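Long-range contacts in hydrogenase maturation factor (Thermoanaerobacter tengcongensis, PDB 3VTH), which probably transfers the carbamoyl group of carbamoyl phosphate, at the expense of ATP, to the C-terminal cysteine of HypE during [NiFe]-hydrogenase maturation: residues Y151-T156 with Q182-F187; K159-C164 with C189-S194; M622-L627 with Y668-F673. All blocks are in the same frame, centred on the assembly; numbering follows the deposited sequence.

Interaction 1. Residues Y151-T156 with Q182-F187; sequences YDRAKT and QPVACF. With ZN (zinc ion), chain D.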
# COMPACT_ATOMS: atom_id res chain seq x y z
N TYR A 151 8.98 -10.04 20.49
CA TYR A 151 10.10 -9.27 19.95
C TYR A 151 11.25 -9.22 20.95
O TYR A 151 11.06 -8.88 22.12
CB TYR A 151 9.64 -7.87 19.57
CG TYR A 151 10.75 -6.92 19.14
CD1 TYR A 151 11.30 -6.02 20.04
CD2 TYR A 151 11.23 -6.93 17.82
CE1 TYR A 151 12.32 -5.13 19.65
CE2 TYR A 151 12.23 -6.04 17.41
CZ TYR A 151 12.76 -5.15 18.33
OH TYR A 151 13.75 -4.26 17.95
N ASP A 152 12.44 -9.62 20.49
CA ASP A 152 13.69 -9.52 21.23
C ASP A 152 14.79 -9.62 20.19
O ASP A 152 14.58 -10.17 19.13
CB ASP A 152 13.84 -10.69 22.21
CG ASP A 152 13.22 -10.41 23.56
OD1 ASP A 152 13.44 -9.32 24.13
OD2 ASP A 152 12.51 -11.30 24.07
N ARG A 153 15.98 -9.12 20.51
CA ARG A 153 17.12 -9.18 19.59
C ARG A 153 17.36 -10.59 19.03
O ARG A 153 17.65 -10.75 17.84
CB ARG A 153 18.40 -8.69 20.29
CG ARG A 153 19.58 -8.36 19.33
CD ARG A 153 20.82 -8.13 20.19
NE ARG A 153 22.01 -7.69 19.46
CZ ARG A 153 22.36 -6.41 19.28
NH1 ARG A 153 21.59 -5.42 19.74
NH2 ARG A 153 23.49 -6.12 18.64
N ALA A 154 17.26 -11.60 19.90
CA ALA A 154 17.49 -12.99 19.53
C ALA A 154 16.52 -13.51 18.46
O ALA A 154 16.78 -14.53 17.83
CB ALA A 154 17.45 -13.91 20.78
N LYS A 155 15.39 -12.83 18.28
CA LYS A 155 14.41 -13.23 17.25
C LYS A 155 14.39 -12.25 16.07
O LYS A 155 13.36 -12.09 15.38
CB LYS A 155 13.01 -13.39 17.85
CG LYS A 155 12.92 -14.50 18.90
CD LYS A 155 11.49 -14.82 19.26
CE LYS A 155 11.43 -15.85 20.41
NZ LYS A 155 11.83 -17.20 19.96
N THR A 156 15.53 -11.59 15.84
CA THR A 156 15.70 -10.68 14.70
C THR A 156 17.02 -11.06 14.02
O THR A 156 17.80 -11.84 14.56
CB THR A 156 15.82 -9.20 15.13
OG1 THR A 156 17.05 -9.02 15.84
CG2 THR A 156 14.64 -8.75 16.04
N GLN A 182 16.61 -3.11 21.89
CA GLN A 182 16.89 -4.42 21.30
C GLN A 182 17.83 -4.40 20.09
O GLN A 182 18.65 -5.30 19.97
CB GLN A 182 15.59 -5.19 20.98
CG GLN A 182 14.79 -5.61 22.23
CD GLN A 182 15.64 -6.40 23.21
OE1 GLN A 182 16.23 -7.44 22.87
NE2 GLN A 182 15.70 -5.92 24.44
N PRO A 183 17.74 -3.39 19.21
CA PRO A 183 18.65 -3.40 18.06
C PRO A 183 19.99 -2.66 18.24
O PRO A 183 20.72 -2.49 17.27
CB PRO A 183 17.83 -2.70 16.98
CG PRO A 183 16.95 -1.75 17.71
CD PRO A 183 16.70 -2.34 19.09
N VAL A 184 20.33 -2.24 19.46
CA VAL A 184 21.55 -1.43 19.67
C VAL A 184 22.83 -2.06 19.09
O VAL A 184 23.15 -3.24 19.34
CB VAL A 184 21.75 -1.07 21.18
CG1 VAL A 184 21.99 -2.32 22.03
CG2 VAL A 184 22.91 -0.08 21.36
N ALA A 185 23.56 -1.27 18.31
CA ALA A 185 24.81 -1.72 17.70
C ALA A 185 25.61 -0.49 17.31
O ALA A 185 25.11 0.64 17.41
CB ALA A 185 24.53 -2.59 16.46
N CYS A 186 26.84 -0.71 16.83
CA CYS A 186 27.75 0.37 16.48
C CYS A 186 28.72 -0.09 15.40
O CYS A 186 28.59 -1.20 14.88
CB CYS A 186 28.52 0.83 17.73
SG CYS A 186 29.81 -0.33 18.31
N PHE A 187 29.70 0.76 15.06
CA PHE A 187 30.73 0.39 14.07
C PHE A 187 31.41 -0.95 14.41
O PHE A 187 31.70 -1.75 13.52
CB PHE A 187 31.81 1.48 13.96
CG PHE A 187 31.46 2.58 12.98
CD1 PHE A 187 31.38 2.32 11.62
CD2 PHE A 187 31.22 3.88 13.43
CE1 PHE A 187 31.06 3.33 10.71
CE2 PHE A 187 30.89 4.90 12.53
CZ PHE A 187 30.82 4.63 11.17
ZN ZN D . 28.71 -1.87 19.64
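Arg153 stretches alongside Gln182-Val184 and grips the carbonyls of Gln182 and Val184 with its guanidinium. NH1 and NH2 both donate to Val184 O, at 2.7 Å and 3.0 Å, the two nitrogens approaching from the same face of the peptide plane while the oxygen lies almost in the guanidinium plane. NH1 also reaches Gln182 O (3.0 Å), standing above that carbonyl's plane. The reach depends on an extended chain, with CG anti to the backbone N (chi1 -165°). The backbone N of Arg153 in turn gives a nearly straight bond (165°) to Gln182 OE1 at 2.9 Å, on a lone pair. Beside it, Tyr151 CE1 packs on Gln182 CB at 3.5 Å. In the second shell, Tyr171 OH binds Gln182 NE2, Arg153 NH2 also hydrogen-bonds Phe161 O, and Asp152 makes a salt bridge to Arg26, a predicted active-site residue, and a hydrogen bond to Ser98. An alanine in place of Arg153 would probably leave the carbonyls of Gln182, Val184 and Phe161 without these donors. Cys186, at the far end of its irregular segment, is one of four cysteine ligands of the HypF-finger zinc. Val184 packs on helix 165-171, and Tyr151 and Gln182 touch helix 25-35 of the acylphosphatase region.

Interaction 2. Residues K159-C164 with C189-S194; sequences KVFPMC and CGPSLS. With ZN (zinc ion), chain D.
A backbone amide points at a zinc-bound sulfur: Cys164 N donates to Cys189 SG across 3.5 Å, nearly straight at 166°. Both cysteines are ligands of the same zinc ion, their SG atoms each 2.3 Å from the metal, and Cys167 and Cys186 complete the four-cysteine site of this HypF finger. Such an N-H...S bond is likely to draw off some of the negative charge that four thiolates would gather on one zinc. In both residues SG lies between the backbone N and the carbonyl carbon (chi1 71° in Cys164), a rotation that turns each sulfur to the zinc. Cys164 CB and Cys189 CB are in van der Waals contact at 3.7 Å beside the metal. Next to them a water donates to Pro162 O at 2.8 Å; its approach to Cys189 O is too short to be relied on. Farther from the zinc, Phe161 turns its ring to Pro191, whose CD stands over the ring face, 4.2 Å from its centroid and 6° off the normal, a CH-pi contact. Phe161 CZ also packs on Pro191 CB, and Phe161 CD1 lies 3.5 Å from Cys189 O. Cys164 is the N-cap of helix 165-171, its side chain capping that helix's start. Beyond Pro191 the chain enters strand 193-196, an outermost strand of the large mixed sheet, pairing with strand 354-358, and Asn359 after that strand touches both Phe161 and Pro191.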
# COMPACT_ATOMS: atom_id res chain seq x y z
N LYS A 159 20.51 -11.17 15.71
CA LYS A 159 20.91 -12.30 16.55
C LYS A 159 22.32 -12.80 16.26
O LYS A 159 22.89 -13.52 17.07
CB LYS A 159 19.92 -13.47 16.42
CG LYS A 159 20.02 -14.23 15.09
CD LYS A 159 18.90 -15.26 14.95
CE LYS A 159 18.98 -15.98 13.60
NZ LYS A 159 17.96 -17.06 13.52
N VAL A 160 22.87 -12.45 15.09
CA VAL A 160 24.25 -12.83 14.78
C VAL A 160 25.22 -11.65 14.93
O VAL A 160 26.38 -11.72 14.50
CB VAL A 160 24.39 -13.50 13.39
CG1 VAL A 160 23.64 -14.83 13.37
CG2 VAL A 160 23.92 -12.56 12.25
N PHE A 161 24.74 -10.57 15.54
CA PHE A 161 25.57 -9.42 15.88
C PHE A 161 25.58 -9.17 17.39
O PHE A 161 24.92 -8.25 17.86
CB PHE A 161 25.05 -8.18 15.16
CG PHE A 161 25.22 -8.22 13.67
CD1 PHE A 161 26.47 -7.95 13.08
CD2 PHE A 161 24.13 -8.52 12.84
CE1 PHE A 161 26.63 -8.00 11.70
CE2 PHE A 161 24.29 -8.56 11.44
CZ PHE A 161 25.54 -8.29 10.88
N PRO A 162 26.32 -9.99 18.16
CA PRO A 162 26.35 -9.74 19.62
C PRO A 162 26.92 -8.36 19.96
O PRO A 162 27.88 -7.92 19.32
CB PRO A 162 27.25 -10.86 20.15
CG PRO A 162 28.07 -11.27 19.01
CD PRO A 162 27.19 -11.11 17.78
N MET A 163 26.33 -7.70 20.94
CA MET A 163 26.73 -6.34 21.32
C MET A 163 28.16 -6.33 21.84
O MET A 163 28.56 -7.22 22.60
CB MET A 163 25.84 -5.79 22.45
CG MET A 163 24.39 -5.57 22.12
SD MET A 163 23.50 -5.02 23.62
CE MET A 163 23.56 -6.49 24.66
N CYS A 164 28.90 -5.30 21.45
CA CYS A 164 30.21 -5.02 22.04
C CYS A 164 30.03 -4.50 23.47
O CYS A 164 28.91 -4.19 23.89
CB CYS A 164 30.97 -3.99 21.20
SG CYS A 164 30.27 -2.31 21.30
N CYS A 189 30.36 -3.57 16.43
CA CYS A 189 29.60 -4.80 16.65
C CYS A 189 28.44 -4.95 15.67
O CYS A 189 27.76 -5.98 15.66
CB CYS A 189 29.11 -4.88 18.10
SG CYS A 189 27.79 -3.68 18.54
N GLY A 190 28.23 -3.93 14.85
CA GLY A 190 27.05 -3.88 14.00
C GLY A 190 27.30 -4.38 12.58
O GLY A 190 28.42 -4.77 12.25
N PRO A 191 26.25 -4.40 11.75
CA PRO A 191 26.41 -4.70 10.33
C PRO A 191 27.35 -3.70 9.66
O PRO A 191 27.58 -2.61 10.19
CB PRO A 191 24.99 -4.58 9.76
CG PRO A 191 24.14 -4.05 10.86
CD PRO A 191 24.86 -4.09 12.13
N SER A 192 27.88 -4.07 8.50
CA SER A 192 28.69 -3.17 7.69
C SER A 192 28.30 -3.21 6.21
O SER A 192 27.74 -4.19 5.70
CB SER A 192 30.18 -3.50 7.88
OG SER A 192 30.39 -4.89 7.81
N LEU A 193 28.58 -2.10 5.53
CA LEU A 193 28.43 -2.01 4.08
C LEU A 193 29.52 -2.79 3.35
O LEU A 193 30.64 -2.98 3.86
CB LEU A 193 28.49 -0.54 3.64
CG LEU A 193 27.44 0.39 4.24
CD1 LEU A 193 27.80 1.86 3.95
CD2 LEU A 193 26.02 0.04 3.75
N SER A 194 29.18 -3.22 2.14
CA SER A 194 30.14 -3.84 1.26
C SER A 194 29.87 -3.31 -0.15
O SER A 194 28.72 -3.41 -0.66
CB SER A 194 30.01 -5.37 1.35
OG SER A 194 30.80 -6.00 0.33
ZN ZN D . 28.71 -1.87 19.64
O HOH W 1 28.57 -8.16 16.63

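Interaction 3. Residues M622-L627 with Y668-F673; sequences MELESL and YISAKF. With AP2 (phosphomethylphosphonic acid adenosyl ester), chain H.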
# COMPACT_ATOMS: atom_id res chain seq x y z
N MET A 622 -4.43 7.11 -17.03
CA MET A 622 -3.56 8.06 -16.32
C MET A 622 -3.20 9.25 -17.19
O MET A 622 -3.20 10.39 -16.73
CB MET A 622 -2.29 7.34 -15.83
CG MET A 622 -2.59 6.29 -14.75
SD MET A 622 -1.16 5.24 -14.38
CE MET A 622 -0.15 6.43 -13.50
N GLU A 623 -2.90 9.00 -18.46
CA GLU A 623 -2.52 10.10 -19.35
C GLU A 623 -3.71 11.01 -19.63
O GLU A 623 -3.57 12.23 -19.66
CB GLU A 623 -1.90 9.57 -20.64
CG GLU A 623 -0.55 8.86 -20.41
CD GLU A 623 0.14 8.45 -21.70
OE1 GLU A 623 -0.32 8.87 -22.79
OE2 GLU A 623 1.14 7.71 -21.62
N LEU A 624 -4.89 10.41 -19.81
CA LEU A 624 -6.12 11.14 -20.03
C LEU A 624 -6.44 12.08 -18.86
O LEU A 624 -6.78 13.25 -19.07
CB LEU A 624 -7.28 10.16 -20.31
CG LEU A 624 -8.61 10.68 -20.83
CD1 LEU A 624 -8.45 11.44 -22.15
CD2 LEU A 624 -9.60 9.51 -20.99
N GLU A 625 -6.29 11.57 -17.64
CA GLU A 625 -6.46 12.39 -16.44
C GLU A 625 -5.43 13.52 -16.35
O GLU A 625 -5.79 14.66 -16.02
CB GLU A 625 -6.40 11.52 -15.16
CG GLU A 625 -6.71 12.34 -13.86
CD GLU A 625 -6.29 11.64 -12.56
OE1 GLU A 625 -5.77 10.51 -12.60
OE2 GLU A 625 -6.46 12.25 -11.48
N SER A 626 -4.17 13.21 -16.65
CA SER A 626 -3.10 14.20 -16.55
C SER A 626 -3.26 15.40 -17.48
O SER A 626 -2.80 16.48 -17.16
CB SER A 626 -1.73 13.57 -16.81
OG SER A 626 -1.41 12.66 -15.76
N LEU A 627 -3.89 15.20 -18.62
CA LEU A 627 -3.97 16.29 -19.60
C LEU A 627 -5.23 17.15 -19.47
O LEU A 627 -5.41 18.12 -20.21
CB LEU A 627 -3.80 15.75 -21.03
CG LEU A 627 -4.78 14.67 -21.50
CD1 LEU A 627 -6.11 15.28 -21.93
CD2 LEU A 627 -4.16 13.87 -22.66
N TYR A 668 -9.71 19.71 -22.95
CA TYR A 668 -11.10 20.10 -22.80
C TYR A 668 -12.04 18.91 -22.94
O TYR A 668 -12.96 18.75 -22.14
CB TYR A 668 -11.43 21.19 -23.83
CG TYR A 668 -12.84 21.72 -23.78
CD1 TYR A 668 -13.27 22.52 -22.72
CD2 TYR A 668 -13.73 21.46 -24.82
CE1 TYR A 668 -14.56 23.03 -22.69
CE2 TYR A 668 -15.02 21.97 -24.80
CZ TYR A 668 -15.43 22.76 -23.73
OH TYR A 668 -16.72 23.26 -23.71
N ILE A 669 -11.81 18.05 -23.93
CA ILE A 669 -12.61 16.84 -24.11
C ILE A 669 -12.49 15.91 -22.89
O ILE A 669 -13.47 15.32 -22.43
CB ILE A 669 -12.18 16.10 -25.39
CG1 ILE A 669 -12.53 16.94 -26.63
CG2 ILE A 669 -12.83 14.71 -25.46
CD1 ILE A 669 -11.98 16.38 -27.93
N SER A 670 -11.28 15.78 -22.37
CA SER A 670 -11.07 14.92 -21.21
C SER A 670 -11.85 15.45 -20.01
O SER A 670 -12.50 14.68 -19.30
CB SER A 670 -9.58 14.85 -20.86
OG SER A 670 -9.39 14.00 -19.74
N ALA A 671 -11.78 16.76 -19.78
CA ALA A 671 -12.51 17.38 -18.68
C ALA A 671 -14.02 17.11 -18.82
O ALA A 671 -14.67 16.72 -17.85
CB ALA A 671 -12.21 18.88 -18.61
N LYS A 672 -14.55 17.30 -20.02
CA LYS A 672 -15.98 17.06 -20.30
C LYS A 672 -16.35 15.60 -20.05
O LYS A 672 -17.44 15.29 -19.54
CB LYS A 672 -16.30 17.44 -21.75
CG LYS A 672 -16.34 18.96 -22.05
CD LYS A 672 -16.73 19.23 -23.52
CE LYS A 672 -18.23 19.07 -23.76
NZ LYS A 672 -18.58 19.45 -25.16
N PHE A 673 -15.47 14.69 -20.46
CA PHE A 673 -15.70 13.27 -20.21
C PHE A 673 -15.70 12.94 -18.71
O PHE A 673 -16.60 12.22 -18.25
CB PHE A 673 -14.69 12.41 -20.99
CG PHE A 673 -14.65 10.97 -20.56
CD1 PHE A 673 -15.76 10.15 -20.74
CD2 PHE A 673 -13.51 10.45 -19.95
CE1 PHE A 673 -15.74 8.81 -20.31
CE2 PHE A 673 -13.47 9.12 -19.52
CZ PHE A 673 -14.59 8.29 -19.70
PB AP2 H . -9.26 -4.78 -12.03
O1B AP2 H . -9.64 -3.76 -13.07
O2B AP2 H . -10.26 -5.03 -10.94
O3B AP2 H . -8.65 -6.01 -12.64
C3A AP2 H . -7.86 -3.97 -11.21
PA AP2 H . -8.27 -2.48 -10.26
O1A AP2 H . -6.95 -2.23 -9.53
O2A AP2 H . -9.56 -2.52 -9.48
O5' AP2 H . -8.50 -1.33 -11.39
C5' AP2 H . -7.36 -0.89 -12.12
C4' AP2 H . -7.91 -0.14 -13.31
O4' AP2 H . -8.43 1.12 -12.88
C3' AP2 H . -6.85 0.19 -14.34
O3' AP2 H . -6.56 -0.95 -15.16
C2' AP2 H . -7.54 1.33 -15.07
O2' AP2 H . -8.43 0.73 -16.01
C1' AP2 H . -8.31 2.05 -13.96
N9 AP2 H . -7.52 3.26 -13.60
C8 AP2 H . -6.28 3.31 -13.04
N7 AP2 H . -5.85 4.59 -12.90
C5 AP2 H . -6.82 5.40 -13.37
C6 AP2 H . -7.01 6.86 -13.52
N6 AP2 H . -6.06 7.75 -13.12
N1 AP2 H . -8.18 7.28 -14.07
C2 AP2 H . -9.15 6.43 -14.46
N3 AP2 H . -9.03 5.09 -14.36
C4 AP2 H . -7.91 4.53 -13.84
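Ser670 OG donates to Leu624 O at 2.8 Å, the polar link in an otherwise apolar crossing of two helices of the Kae1-like carbamoyltransferase region. The hydroxyl stands above the plane of the carbonyl, 56° out of it. OG lies anti to the backbone N of Ser670 (chi1 -179°), which aims it at the last turn of helix 619-626. Packing is closest here, where Leu624 CG and CD1 lie against the same OG. The contact with Phe673 is wider: Leu624 CD2 meets CD2 and CE2 of the ring, each at 4.2 Å, the side chains crossing at about a right angle. Phe601 and Phe600 meet that ring edge-to-face, and Val604 of helix 597-607 also packs on Leu624. Leu627 forms the more exposed edge, touching Ser670 CB with one methyl, CD1. The short helical segments approach to 9.5 Å between axes, at 104°. Turned away from this interface, Glu625 of the nucleotide pocket accepts from N6 of the bound ADP analogue through OE1 at 2.8 Å, while its OE2 is held by Arg707 N. Helix 619-626 is thus joined to helix 666-692 by a hydroxyl and leucine packing, while its Glu625 carboxylate accepts from the adenine amino group, consistent with a part in recognising the base.

How the interactions relate
From the N terminus, the chain first passes through 151-156 and 159-164, then helix 165-171, then 182-187 and 189-194. Interactions 1 and 2 therefore cross: each closes a loop of about 25 residues over that helix, and the second opens before the first has closed. They touch, their centres about 9 Å apart, and share one zinc ion; Met163 of interaction 2 packs on Arg153 and Val184 of interaction 1. Together they lead from the second HypF finger to helix 25-35 of the acylphosphatase region and, through strand 193-196, to the large mixed sheet. Interaction 3 follows in series, its centre more than 50 Å from either, closing a 40-residue loop in the Kae1-like region beside the nucleotide.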